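Local atomic coordinates of quinonprotein alcohol dehydrogenase-like protein (Bacteroides thetaiotaomicron VPI-5482, PDB entry 4R5O), a protein that is of unknown function but binds calcium and joins an immunoglobulin-like beta-sandwich domain to a seven-bladed beta-propeller. Residues A[26-32]-A[92-98]; A[115-120]-A[410-414]; A[126-131]-A[174-178]; A[346-351]-A[362-367]; A[387-391]-A[419-425]. Numbering follows the deposited sequence.

Contact 1. Residues A[26-32]-A[92-98]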
# COMPACT_ATOMS: atom_id res chain seq x y z
N GLU A 26 10.77 -16.59 26.78
CA GLU A 26 9.83 -16.76 25.68
C GLU A 26 9.55 -15.42 24.99
O GLU A 26 9.72 -14.37 25.58
CB GLU A 26 8.52 -17.41 26.16
CG GLU A 26 7.73 -16.63 27.20
CD GLU A 26 6.33 -17.15 27.48
OE1 GLU A 26 6.06 -18.34 27.20
OE2 GLU A 26 5.50 -16.36 27.98
N SER A 27 9.11 -15.49 23.72
CA SER A 27 8.79 -14.33 22.90
C SER A 27 7.65 -13.54 23.55
O SER A 27 6.66 -14.12 24.00
CB SER A 27 8.43 -14.77 21.49
OG SER A 27 8.17 -13.65 20.65
N GLN A 28 7.82 -12.22 23.63
CA GLN A 28 6.89 -11.28 24.28
C GLN A 28 5.89 -10.68 23.30
O GLN A 28 6.27 -10.25 22.20
CB GLN A 28 7.68 -10.13 24.94
CG GLN A 28 8.71 -10.55 25.99
CD GLN A 28 8.05 -11.17 27.20
OE1 GLN A 28 7.26 -10.54 27.92
NE2 GLN A 28 8.38 -12.42 27.45
N VAL A 29 4.62 -10.62 23.71
CA VAL A 29 3.57 -9.99 22.92
C VAL A 29 2.95 -8.92 23.84
O VAL A 29 2.53 -9.22 24.97
CB VAL A 29 2.54 -10.98 22.30
CG1 VAL A 29 1.49 -10.24 21.50
CG2 VAL A 29 3.22 -12.01 21.41
N LEU A 30 2.97 -7.67 23.38
CA LEU A 30 2.45 -6.50 24.11
C LEU A 30 1.31 -5.82 23.36
O LEU A 30 1.25 -5.92 22.14
CB LEU A 30 3.57 -5.45 24.35
CG LEU A 30 4.77 -5.89 25.17
CD1 LEU A 30 6.00 -6.20 24.24
CD2 LEU A 30 5.09 -4.86 26.24
N GLU A 31 0.46 -5.09 24.08
CA GLU A 31 -0.59 -4.30 23.45
C GLU A 31 -0.02 -2.98 22.98
O GLU A 31 0.97 -2.51 23.55
CB GLU A 31 -1.79 -4.05 24.40
CG GLU A 31 -2.51 -5.29 24.90
CD GLU A 31 -3.15 -6.22 23.89
OE1 GLU A 31 -3.59 -5.74 22.82
OE2 GLU A 31 -3.27 -7.42 24.21
N LEU A 32 -0.64 -2.36 21.97
CA LEU A 32 -0.24 -1.02 21.54
C LEU A 32 -0.46 -0.09 22.73
O LEU A 32 -1.48 -0.21 23.43
CB LEU A 32 -0.99 -0.56 20.28
CG LEU A 32 -0.61 -1.25 18.98
CD1 LEU A 32 -1.67 -1.06 17.91
CD2 LEU A 32 0.78 -0.82 18.49
N THR A 92 15.82 -12.92 22.93
CA THR A 92 14.38 -13.12 22.89
C THR A 92 13.87 -12.29 21.72
O THR A 92 14.66 -11.76 20.93
CB THR A 92 13.68 -12.82 24.26
OG1 THR A 92 12.34 -13.28 24.19
CG2 THR A 92 13.72 -11.31 24.65
N SER A 93 12.55 -12.19 21.59
CA SER A 93 11.91 -11.38 20.57
C SER A 93 10.64 -10.79 21.15
O SER A 93 10.15 -11.26 22.18
CB SER A 93 11.65 -12.19 19.30
OG SER A 93 10.84 -13.32 19.58
N PHE A 94 10.17 -9.69 20.57
CA PHE A 94 8.95 -9.04 21.01
C PHE A 94 8.18 -8.54 19.80
O PHE A 94 8.75 -8.36 18.71
CB PHE A 94 9.20 -7.91 22.01
CG PHE A 94 9.94 -6.69 21.52
CD1 PHE A 94 11.32 -6.62 21.61
CD2 PHE A 94 9.25 -5.58 21.07
CE1 PHE A 94 11.99 -5.46 21.24
CE2 PHE A 94 9.93 -4.44 20.69
CZ PHE A 94 11.30 -4.38 20.79
N SER A 95 6.86 -8.40 19.97
CA SER A 95 5.94 -7.94 18.95
C SER A 95 4.73 -7.33 19.59
O SER A 95 4.46 -7.59 20.76
CB SER A 95 5.54 -9.09 18.02
OG SER A 95 4.88 -10.12 18.75
N SER A 96 4.00 -6.52 18.84
CA SER A 96 2.75 -5.88 19.25
C SER A 96 1.56 -6.75 18.92
O SER A 96 1.58 -7.43 17.89
CB SER A 96 2.62 -4.51 18.58
OG SER A 96 2.73 -4.62 17.17
N ASN A 97 0.52 -6.72 19.75
CA ASN A 97 -0.72 -7.44 19.50
C ASN A 97 -1.65 -6.46 18.79
O ASN A 97 -2.46 -5.78 19.43
CB ASN A 97 -1.33 -8.02 20.80
CG ASN A 97 -2.63 -8.78 20.60
OD1 ASN A 97 -2.86 -9.41 19.57
ND2 ASN A 97 -3.49 -8.75 21.59
N HIS A 98 -1.47 -6.32 17.49
CA HIS A 98 -2.28 -5.39 16.70
C HIS A 98 -3.14 -6.18 15.68
O HIS A 98 -2.86 -7.34 15.39
CB HIS A 98 -1.38 -4.34 15.99
CG HIS A 98 -0.42 -4.94 15.01
ND1 HIS A 98 0.82 -5.40 15.42
CD2 HIS A 98 -0.56 -5.15 13.69
CE1 HIS A 98 1.40 -5.86 14.32
NE2 HIS A 98 0.60 -5.73 13.26
O HOH W 1 -2.83 -3.68 20.95
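Four backbone hydrogen bonds hold 26-32 alongside 92-98. Gln28 N donates to Ser93 O (2.9 Å) and Gln28 O receives Ser95 N (3.0 Å); Leu30 N then reaches Ser95 O (3.0 Å) and Leu30 O takes Asn97 N at 2.6 Å. Gln28 and Leu30 thus each use both N and O, reaching partners two residues apart, the pattern of a parallel pair; the short strand axes run 34° apart and approach to 4.3 Å. Side chains secure both ends. Asn97 ND2 donates to Glu31 OE2 (2.9 Å), and a water there joins Glu31 OE1, Leu32 N and Asn97 O; at the other end Ser27 OG and Ser93 OG share a hydrogen bond of 2.9 Å. Packing differs between the faces. Val29 lies beside Ser95 (CG2 to OG 3.7 Å) and Asn97 (CG1 to CB 3.7 Å) on the more exposed face. Leu30 and Phe94 point to the other, where Leu30 CD1 stands 4.3 Å from Phe94 CB; both side chains touch Leu36, and the Phe94 ring meets Tyr67 edge-to-face. Beyond the pairing, Leu32 CD1 rests on His98 CB (3.8 Å). A short first strand lying parallel to the last strand, at the edge of one sheet, is characteristic of the immunoglobulin-like beta-sandwich, in which strand A' pairs with strand G.

Contact 2. Residues A[115-120]-A[410-414]. With CA (calcium ion), chain M.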
# COMPACT_ATOMS: atom_id res chain seq x y z
N TYR A 115 -4.12 3.51 9.81
CA TYR A 115 -5.08 4.30 10.55
C TYR A 115 -6.18 3.38 11.10
O TYR A 115 -6.90 2.73 10.34
CB TYR A 115 -5.68 5.43 9.70
CG TYR A 115 -6.73 6.25 10.44
CD1 TYR A 115 -6.36 7.19 11.40
CD2 TYR A 115 -8.08 6.08 10.18
CE1 TYR A 115 -7.32 7.95 12.07
CE2 TYR A 115 -9.05 6.84 10.84
CZ TYR A 115 -8.66 7.78 11.78
OH TYR A 115 -9.62 8.54 12.40
N ASP A 116 -6.32 3.36 12.43
CA ASP A 116 -7.32 2.57 13.15
C ASP A 116 -8.64 3.37 13.22
O ASP A 116 -8.69 4.40 13.88
CB ASP A 116 -6.77 2.22 14.54
CG ASP A 116 -7.50 1.12 15.28
OD1 ASP A 116 -8.75 1.15 15.31
OD2 ASP A 116 -6.82 0.27 15.90
N THR A 117 -9.70 2.88 12.53
CA THR A 117 -11.01 3.55 12.53
C THR A 117 -11.74 3.39 13.89
O THR A 117 -12.73 4.09 14.12
CB THR A 117 -11.90 3.04 11.39
OG1 THR A 117 -12.00 1.62 11.47
CG2 THR A 117 -11.40 3.45 10.01
N GLU A 118 -11.25 2.51 14.78
CA GLU A 118 -11.86 2.30 16.10
C GLU A 118 -11.21 3.22 17.13
O GLU A 118 -11.93 3.88 17.89
CB GLU A 118 -11.77 0.84 16.55
CG GLU A 118 -12.78 -0.07 15.87
CD GLU A 118 -12.84 -1.50 16.39
OE1 GLU A 118 -11.89 -1.95 17.08
OE2 GLU A 118 -13.83 -2.20 16.06
N LYS A 119 -9.86 3.27 17.15
CA LYS A 119 -9.07 4.10 18.06
C LYS A 119 -8.90 5.53 17.52
O LYS A 119 -8.42 6.39 18.26
CB LYS A 119 -7.68 3.48 18.30
CG LYS A 119 -7.68 2.06 18.87
CD LYS A 119 -6.27 1.50 19.00
CE LYS A 119 -6.27 0.10 19.57
NZ LYS A 119 -4.89 -0.46 19.74
N LYS A 120 -9.25 5.80 16.24
CA LYS A 120 -9.05 7.09 15.54
C LYS A 120 -7.57 7.52 15.68
O LYS A 120 -7.27 8.68 15.98
CB LYS A 120 -10.01 8.20 16.02
CG LYS A 120 -11.47 8.06 15.57
CD LYS A 120 -12.26 9.35 15.87
CE LYS A 120 -13.62 9.47 15.22
NZ LYS A 120 -14.62 8.50 15.73
N LEU A 410 -16.69 10.98 9.16
CA LEU A 410 -16.48 10.07 10.29
C LEU A 410 -15.06 10.14 10.81
O LEU A 410 -14.84 9.91 12.00
CB LEU A 410 -16.80 8.61 9.87
CG LEU A 410 -18.24 8.28 9.47
CD1 LEU A 410 -18.35 6.82 9.11
CD2 LEU A 410 -19.23 8.61 10.57
N HIS A 411 -14.09 10.39 9.92
CA HIS A 411 -12.67 10.46 10.27
C HIS A 411 -11.94 11.47 9.41
O HIS A 411 -12.29 11.68 8.26
CB HIS A 411 -11.99 9.09 10.10
CG HIS A 411 -12.65 7.96 10.81
ND1 HIS A 411 -12.38 7.67 12.11
CD2 HIS A 411 -13.56 7.07 10.35
CE1 HIS A 411 -13.14 6.63 12.42
NE2 HIS A 411 -13.85 6.23 11.39
N THR A 412 -10.89 12.06 9.97
CA THR A 412 -9.99 12.97 9.28
C THR A 412 -8.60 12.53 9.68
O THR A 412 -8.27 12.52 10.87
CB THR A 412 -10.32 14.44 9.58
OG1 THR A 412 -11.67 14.71 9.22
CG2 THR A 412 -9.40 15.41 8.84
N VAL A 413 -7.81 12.10 8.70
CA VAL A 413 -6.42 11.68 8.90
C VAL A 413 -5.54 12.79 8.35
O VAL A 413 -5.58 13.06 7.15
CB VAL A 413 -6.13 10.31 8.25
CG1 VAL A 413 -4.74 9.80 8.63
CG2 VAL A 413 -7.20 9.29 8.62
N ASP A 414 -4.81 13.49 9.21
CA ASP A 414 -3.93 14.57 8.76
C ASP A 414 -2.69 13.94 8.18
O ASP A 414 -2.11 13.04 8.79
CB ASP A 414 -3.62 15.57 9.89
CG ASP A 414 -2.81 16.80 9.49
OD1 ASP A 414 -2.75 17.11 8.27
OD2 ASP A 414 -2.27 17.48 10.41
CA CA M . -7.28 12.89 12.90
O HOH W 2 -5.24 11.22 12.54
O HOH W 3 -6.74 15.23 11.98
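A single hydrogen bond links the segments: Tyr115 OH and His411 ND1 lie 2.9 Å apart. The same two rings form an offset edge-to-face pair, the edge of Tyr115 toward the face of His411, with centroids 5.4 Å apart and planes at 80°. CH-pi contacts extend the stack: Val413 CG2 sits almost on the normal of the Tyr115 ring, 3.4 Å from its centroid, and Thr117 CG2 lies over a face of the His411 ring, 4.3 Å from its centroid. Lys120 CG comes within 3.6 Å of His411 ND1 at the ring edge. Asp116 turns away and shapes its own loop, its OD1 accepting from Glu118 N, an Asx turn, and from Lys119 N, which extends it to an Asx motif. Thr412, also facing away, binds a calcium ion through its backbone O at 2.3 Å, with two waters on the metal. The contact joins the first propeller blade, through strand 111-116, to the last, through its outermost strand 409-416, where Leu410 and His411 form a classic bulge against Val402; Phe104 of strand 103-108 packs on both Tyr115 and Val413.

Contact 3. Residues A[126-131]-A[174-178]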
# COMPACT_ATOMS: atom_id res chain seq x y z
N CYS A 126 4.63 1.80 9.48
CA CYS A 126 4.45 0.48 10.04
C CYS A 126 5.31 -0.53 9.28
O CYS A 126 5.57 -1.64 9.76
CB CYS A 126 2.97 0.10 9.98
SG CYS A 126 1.91 1.11 11.05
N TYR A 127 5.73 -0.17 8.06
CA TYR A 127 6.53 -1.07 7.24
C TYR A 127 7.91 -1.24 7.88
O TYR A 127 8.37 -2.37 8.02
CB TYR A 127 6.62 -0.58 5.80
CG TYR A 127 7.43 -1.51 4.94
CD1 TYR A 127 6.87 -2.68 4.41
CD2 TYR A 127 8.78 -1.26 4.69
CE1 TYR A 127 7.64 -3.57 3.65
CE2 TYR A 127 9.55 -2.14 3.94
CZ TYR A 127 8.98 -3.28 3.41
OH TYR A 127 9.78 -4.09 2.67
N ALA A 128 8.54 -0.14 8.30
CA ALA A 128 9.86 -0.18 8.92
C ALA A 128 9.84 -0.96 10.26
O ALA A 128 10.55 -1.97 10.36
CB ALA A 128 10.38 1.24 9.15
N SER A 129 8.98 -0.54 11.25
CA SER A 129 8.87 -1.11 12.60
C SER A 129 8.54 -2.63 12.57
O SER A 129 8.99 -3.34 13.47
CB SER A 129 7.84 -0.37 13.46
OG SER A 129 6.54 -0.25 12.91
N LEU A 130 7.85 -3.13 11.55
CA LEU A 130 7.57 -4.57 11.35
C LEU A 130 8.62 -5.28 10.41
O LEU A 130 8.47 -6.48 10.14
CB LEU A 130 6.16 -4.77 10.73
CG LEU A 130 4.92 -4.47 11.57
CD1 LEU A 130 3.75 -4.15 10.68
CD2 LEU A 130 4.60 -5.63 12.49
N ASN A 131 9.64 -4.54 9.88
CA ASN A 131 10.58 -5.18 8.95
C ASN A 131 12.01 -4.74 9.20
O ASN A 131 12.81 -4.63 8.25
CB ASN A 131 10.22 -4.88 7.47
CG ASN A 131 8.98 -5.63 7.05
OD1 ASN A 131 9.04 -6.83 6.75
ND2 ASN A 131 7.83 -4.98 7.17
N THR A 174 -0.14 -9.03 7.40
CA THR A 174 0.89 -8.73 8.39
C THR A 174 1.78 -7.55 8.04
O THR A 174 2.36 -6.97 8.96
CB THR A 174 1.79 -9.94 8.57
OG1 THR A 174 2.34 -10.29 7.29
CG2 THR A 174 1.06 -11.12 9.19
N LEU A 175 1.94 -7.23 6.74
CA LEU A 175 2.80 -6.14 6.22
C LEU A 175 4.27 -6.62 6.22
O LEU A 175 5.20 -5.82 6.06
CB LEU A 175 2.61 -4.83 7.02
CG LEU A 175 2.73 -3.54 6.26
CD1 LEU A 175 1.67 -3.46 5.10
CD2 LEU A 175 2.55 -2.39 7.18
N TYR A 176 4.48 -7.93 6.35
CA TYR A 176 5.79 -8.56 6.32
C TYR A 176 6.29 -8.61 4.90
O TYR A 176 5.55 -9.00 3.99
CB TYR A 176 5.75 -9.98 6.93
CG TYR A 176 5.44 -10.13 8.41
CD1 TYR A 176 5.22 -9.02 9.22
CD2 TYR A 176 5.37 -11.39 9.01
CE1 TYR A 176 4.92 -9.16 10.58
CE2 TYR A 176 5.10 -11.54 10.37
CZ TYR A 176 4.88 -10.42 11.16
OH TYR A 176 4.63 -10.54 12.51
N TYR A 177 7.55 -8.22 4.71
CA TYR A 177 8.26 -8.29 3.45
C TYR A 177 8.42 -9.75 3.06
O TYR A 177 8.77 -10.57 3.90
CB TYR A 177 9.61 -7.56 3.60
CG TYR A 177 10.59 -7.81 2.46
CD1 TYR A 177 10.57 -7.02 1.31
CD2 TYR A 177 11.54 -8.81 2.54
CE1 TYR A 177 11.47 -7.23 0.27
CE2 TYR A 177 12.43 -9.06 1.50
CZ TYR A 177 12.40 -8.26 0.37
OH TYR A 177 13.32 -8.52 -0.63
N GLU A 178 8.14 -10.10 1.80
CA GLU A 178 8.33 -11.47 1.37
C GLU A 178 9.48 -11.56 0.40
O GLU A 178 10.41 -12.35 0.62
CB GLU A 178 7.08 -12.07 0.76
CG GLU A 178 6.02 -12.32 1.82
CD GLU A 178 4.82 -13.10 1.33
OE1 GLU A 178 4.76 -13.43 0.13
OE2 GLU A 178 3.95 -13.40 2.18
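Leu175 fills the middle of this buried contact, its CD2 lying 3.8 Å from Cys126 CB and its CB 3.9 Å from Leu130 CD1. Phe112 and Val170 also touch Leu175, so that side chains of two successive blades meet around it. Leu130 CD2 reaches the edge of the Tyr176 ring (4.0 Å to CE1), while Tyr127 flanks the other segment with its OH 3.3 Å from Tyr177 CD1. The one-turn helix 126-129 belongs to the connection between the first and second propeller blades, and 174-178 leads into 177-181, the outer edge strand of the second blade; the contact therefore fixes the interblade linker to the blade it enters. Outside the apolar residues, Asn131 makes the polar joint. Its OD1 accepts from Tyr177 N (2.9 Å) and its ND2 donates both to Leu175 O (3.0 Å) and, within its own segment, to Tyr127 O (2.8 Å), tying the helix to the turn. Arg74 of the sandwich domain approaches from outside, bonded to Leu130 O and in cation-pi contact with Tyr176.

Contact 4. Residues A[346-351]-A[362-367]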
# COMPACT_ATOMS: atom_id res chain seq x y z
N ASP A 346 -13.66 19.79 -10.28
CA ASP A 346 -13.79 20.81 -9.22
C ASP A 346 -13.56 20.21 -7.80
O ASP A 346 -13.40 20.97 -6.83
CB ASP A 346 -15.16 21.52 -9.27
CG ASP A 346 -16.39 20.72 -9.72
OD1 ASP A 346 -16.34 20.13 -10.84
OD2 ASP A 346 -17.45 20.84 -9.06
N GLY A 347 -13.50 18.89 -7.70
CA GLY A 347 -13.28 18.23 -6.42
C GLY A 347 -14.55 17.76 -5.75
O GLY A 347 -14.58 17.54 -4.54
N ALA A 348 -15.64 17.63 -6.55
CA ALA A 348 -16.94 17.11 -6.11
C ALA A 348 -17.00 15.60 -6.38
O ALA A 348 -16.31 15.10 -7.27
CB ALA A 348 -18.09 17.84 -6.81
N ILE A 349 -17.80 14.88 -5.59
CA ILE A 349 -17.96 13.45 -5.75
C ILE A 349 -19.38 13.24 -6.17
O ILE A 349 -20.30 13.84 -5.61
CB ILE A 349 -17.55 12.68 -4.46
CG1 ILE A 349 -16.01 12.81 -4.26
CG2 ILE A 349 -17.95 11.19 -4.49
CD1 ILE A 349 -15.58 12.69 -2.91
N TYR A 350 -19.53 12.43 -7.21
CA TYR A 350 -20.79 11.99 -7.76
C TYR A 350 -20.98 10.53 -7.43
O TYR A 350 -20.03 9.75 -7.49
CB TYR A 350 -20.83 12.25 -9.26
CG TYR A 350 -20.98 13.71 -9.63
CD1 TYR A 350 -19.86 14.55 -9.68
CD2 TYR A 350 -22.22 14.25 -9.93
CE1 TYR A 350 -19.99 15.90 -9.99
CE2 TYR A 350 -22.36 15.60 -10.26
CZ TYR A 350 -21.24 16.42 -10.29
OH TYR A 350 -21.34 17.75 -10.64
N LYS A 351 -22.20 10.17 -7.00
CA LYS A 351 -22.60 8.79 -6.72
C LYS A 351 -23.47 8.33 -7.86
O LYS A 351 -24.65 8.69 -7.91
CB LYS A 351 -23.30 8.65 -5.35
CG LYS A 351 -23.75 7.24 -5.06
CD LYS A 351 -24.30 7.02 -3.65
CE LYS A 351 -25.69 7.52 -3.40
NZ LYS A 351 -26.10 7.21 -2.00
N ALA A 362 -26.56 16.02 -9.72
CA ALA A 362 -25.96 16.80 -8.63
C ALA A 362 -24.92 15.96 -7.87
O ALA A 362 -25.08 14.74 -7.80
CB ALA A 362 -27.04 17.27 -7.67
N PRO A 363 -23.84 16.58 -7.29
CA PRO A 363 -22.85 15.79 -6.54
C PRO A 363 -23.42 15.18 -5.29
O PRO A 363 -24.37 15.71 -4.72
CB PRO A 363 -21.76 16.82 -6.16
CG PRO A 363 -22.01 17.99 -6.98
CD PRO A 363 -23.47 18.01 -7.29
N PHE A 364 -22.85 14.05 -4.88
CA PHE A 364 -23.19 13.36 -3.64
C PHE A 364 -22.49 14.10 -2.50
O PHE A 364 -23.09 14.31 -1.44
CB PHE A 364 -22.79 11.88 -3.73
CG PHE A 364 -22.69 11.13 -2.43
CD1 PHE A 364 -23.84 10.86 -1.68
CD2 PHE A 364 -21.48 10.64 -1.98
CE1 PHE A 364 -23.74 10.16 -0.48
CE2 PHE A 364 -21.39 9.94 -0.77
CZ PHE A 364 -22.52 9.70 -0.03
N ILE A 365 -21.22 14.49 -2.75
CA ILE A 365 -20.37 15.28 -1.88
C ILE A 365 -19.92 16.49 -2.68
O ILE A 365 -19.25 16.34 -3.70
CB ILE A 365 -19.20 14.48 -1.27
CG1 ILE A 365 -19.73 13.31 -0.42
CG2 ILE A 365 -18.29 15.39 -0.43
CD1 ILE A 365 -18.72 12.28 -0.11
N ALA A 366 -20.34 17.68 -2.24
CA ALA A 366 -20.02 18.96 -2.87
C ALA A 366 -18.53 19.28 -2.79
O ALA A 366 -17.83 18.85 -1.87
CB ALA A 366 -20.81 20.07 -2.20
N ALA A 367 -18.04 20.05 -3.77
CA ALA A 367 -16.66 20.50 -3.80
C ALA A 367 -16.44 21.64 -2.79
O ALA A 367 -17.40 22.35 -2.45
CB ALA A 367 -16.32 20.96 -5.21
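The segments run antiparallel and meet in a single bridge between Ile349 and Ile365, whose CA atoms are 4.9 Å apart. Ile349 N donates to Ile365 O (2.8 Å), and Ile349 O receives both Phe364 N (2.7 Å) and Ile365 N (3.1 Å). Two residues thus face one, a classic beta bulge. Gly347, with a positive phi of 97°, turns the chain into strand 349-353. Ile349 and Ile365 pack side by side, CB to CB 4.0 Å. Ala348 CB lies 3.9 Å from both Pro363 CB and Ala367 CB, while the Tyr350 ring receives Pro363 CA over its face, 3.9 Å from the centroid, as a CH-pi contact. Phe364 is covered on one ring face by Lys351 CD, and its CB touches Lys351 CB (3.6 Å). The loop between the segments carries Asp356 and Asp358, which bind a calcium ion. Segment 362-367 runs along the outer edge of strand 349-353, the outermost strand of the sixth propeller blade; Ile349 and Ile365 reach across to Leu386 in strand 386-392 of the next blade, and Phe316 stacks on Tyr350.

Contact 5. Residues A[387-391]-A[419-425]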
# COMPACT_ATOMS: atom_id res chain seq x y z
N TYR A 387 -13.43 6.81 1.28
CA TYR A 387 -12.20 7.47 1.68
C TYR A 387 -11.75 8.37 0.56
O TYR A 387 -11.35 7.90 -0.50
CB TYR A 387 -11.10 6.46 2.04
CG TYR A 387 -11.52 5.33 2.94
CD1 TYR A 387 -11.88 5.55 4.25
CD2 TYR A 387 -11.42 4.01 2.52
CE1 TYR A 387 -12.24 4.51 5.10
CE2 TYR A 387 -11.77 2.96 3.36
CZ TYR A 387 -12.16 3.21 4.65
OH TYR A 387 -12.47 2.20 5.52
N VAL A 388 -11.79 9.67 0.82
CA VAL A 388 -11.42 10.73 -0.10
C VAL A 388 -10.15 11.42 0.37
O VAL A 388 -10.06 11.80 1.54
CB VAL A 388 -12.59 11.72 -0.20
CG1 VAL A 388 -12.31 12.77 -1.26
CG2 VAL A 388 -13.90 11.01 -0.51
N THR A 389 -9.17 11.60 -0.54
CA THR A 389 -7.90 12.29 -0.29
C THR A 389 -8.00 13.71 -0.85
O THR A 389 -8.18 13.90 -2.05
CB THR A 389 -6.73 11.53 -0.88
OG1 THR A 389 -6.72 10.20 -0.36
CG2 THR A 389 -5.40 12.20 -0.65
N TYR A 390 -7.91 14.71 0.05
CA TYR A 390 -7.96 16.13 -0.28
C TYR A 390 -6.60 16.80 -0.09
O TYR A 390 -5.83 16.37 0.78
CB TYR A 390 -8.98 16.86 0.61
CG TYR A 390 -10.42 16.46 0.43
CD1 TYR A 390 -11.18 16.98 -0.60
CD2 TYR A 390 -11.05 15.65 1.36
CE1 TYR A 390 -12.53 16.65 -0.75
CE2 TYR A 390 -12.40 15.32 1.23
CZ TYR A 390 -13.14 15.82 0.17
OH TYR A 390 -14.47 15.51 0.02
N THR A 391 -6.34 17.89 -0.86
CA THR A 391 -5.15 18.72 -0.72
C THR A 391 -5.56 20.17 -0.85
O THR A 391 -6.22 20.54 -1.83
CB THR A 391 -4.03 18.34 -1.71
OG1 THR A 391 -3.66 16.97 -1.53
CG2 THR A 391 -2.79 19.21 -1.56
N VAL A 419 1.24 13.78 0.43
CA VAL A 419 -0.03 13.33 -0.17
C VAL A 419 -0.11 11.79 -0.18
O VAL A 419 0.75 11.15 -0.79
CB VAL A 419 -0.22 13.88 -1.61
CG1 VAL A 419 -1.59 13.49 -2.16
CG2 VAL A 419 -0.04 15.40 -1.66
N PRO A 420 -1.16 11.19 0.43
CA PRO A 420 -1.30 9.73 0.32
C PRO A 420 -1.67 9.36 -1.12
O PRO A 420 -2.46 10.07 -1.76
CB PRO A 420 -2.39 9.36 1.34
CG PRO A 420 -2.98 10.64 1.78
CD PRO A 420 -2.30 11.80 1.15
N SER A 421 -1.04 8.31 -1.66
CA SER A 421 -1.24 7.92 -3.06
C SER A 421 -2.28 6.81 -3.22
O SER A 421 -2.87 6.67 -4.31
CB SER A 421 0.07 7.46 -3.67
OG SER A 421 0.67 6.41 -2.93
N GLN A 422 -2.49 6.02 -2.16
CA GLN A 422 -3.38 4.87 -2.16
C GLN A 422 -3.76 4.44 -0.75
O GLN A 422 -2.99 4.66 0.16
CB GLN A 422 -2.63 3.74 -2.87
CG GLN A 422 -3.41 2.50 -3.08
CD GLN A 422 -2.65 1.64 -3.98
OE1 GLN A 422 -1.50 1.92 -4.30
NE2 GLN A 422 -3.29 0.58 -4.44
N ILE A 423 -4.94 3.81 -0.59
CA ILE A 423 -5.53 3.25 0.63
C ILE A 423 -5.75 1.78 0.38
O ILE A 423 -6.28 1.40 -0.66
CB ILE A 423 -6.84 4.02 1.03
CG1 ILE A 423 -6.49 5.47 1.41
CG2 ILE A 423 -7.61 3.29 2.17
CD1 ILE A 423 -7.57 6.28 1.74
N LEU A 424 -5.34 0.94 1.33
CA LEU A 424 -5.40 -0.52 1.24
C LEU A 424 -5.99 -1.14 2.48
O LEU A 424 -5.84 -0.57 3.55
CB LEU A 424 -3.97 -1.08 1.04
CG LEU A 424 -3.23 -0.65 -0.23
CD1 LEU A 424 -1.74 -0.69 -0.03
CD2 LEU A 424 -3.70 -1.44 -1.46
N PHE A 425 -6.62 -2.33 2.34
CA PHE A 425 -7.14 -3.11 3.47
C PHE A 425 -6.26 -4.36 3.64
O PHE A 425 -5.57 -4.73 2.69
CB PHE A 425 -8.63 -3.47 3.28
CG PHE A 425 -9.49 -2.24 3.09
CD1 PHE A 425 -9.83 -1.43 4.17
CD2 PHE A 425 -9.96 -1.88 1.83
CE1 PHE A 425 -10.61 -0.28 3.99
CE2 PHE A 425 -10.74 -0.74 1.65
CZ PHE A 425 -11.05 0.06 2.73
O HOH W 4 -5.24 8.17 -0.98
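This is face-to-face packing between neighbouring propeller blades, at the point where the ring closes: strand 386-392 belongs to the last blade, and strand 422-424, from the C-terminal end of the chain, completes the first. The two segments run nearly antiparallel, 171° apart, but even their closest CA atoms, those of Thr389 and Pro420, stand 7.1 Å from one another, a spacing for side chains rather than for sheet pairing. Alternate residues Tyr387, Thr389 and Thr391 point across. Tyr387 CB meets Ile423 CD1 at 3.5 Å, and the Tyr387 and Phe425 rings touch rim to rim, with centroids 5.6 Å apart and planes at 45°. Thr389 CG2 rests on Pro420 CD (3.6 Å), and Thr391 OG1 lies 3.9 Å from Val419 CG2 while bonding to Thr374 and Ser398 of its own blade. A water bridges the gap, 2.6 Å from Thr389 OG1 and weakly bonded to Pro420 O at 3.5 Å. In the last blade, strand 386-392 is flanked by 397-403 and by 371-379, from which Gln378 NE2 donates to Ile423 O; in the first, Phe104 of strand 103-108 packs against Tyr387, Ile423 and Phe425.

Overall arrangement
From the N terminus, contact 1 closes first, pairing the first and last strands of the beta-sandwich before the propeller begins. Contact 2 then opens in the first blade and spans nearly the whole ring, joining that blade to the last. Nested inside its loop are contact 3, which fastens the linker between the first two blades, and contact 4, at the edge of the sixth. Contact 5 crosses contact 2, since 410-414 falls between its two segments; together they join the first and last blades at the closure of the ring. Contact 1 touches both contact 3 (His98 on Leu130) and contact 2 (Leu32 on Lys119), where the domains meet, while contacts 4 and 5 touch through Ile349 and Val388.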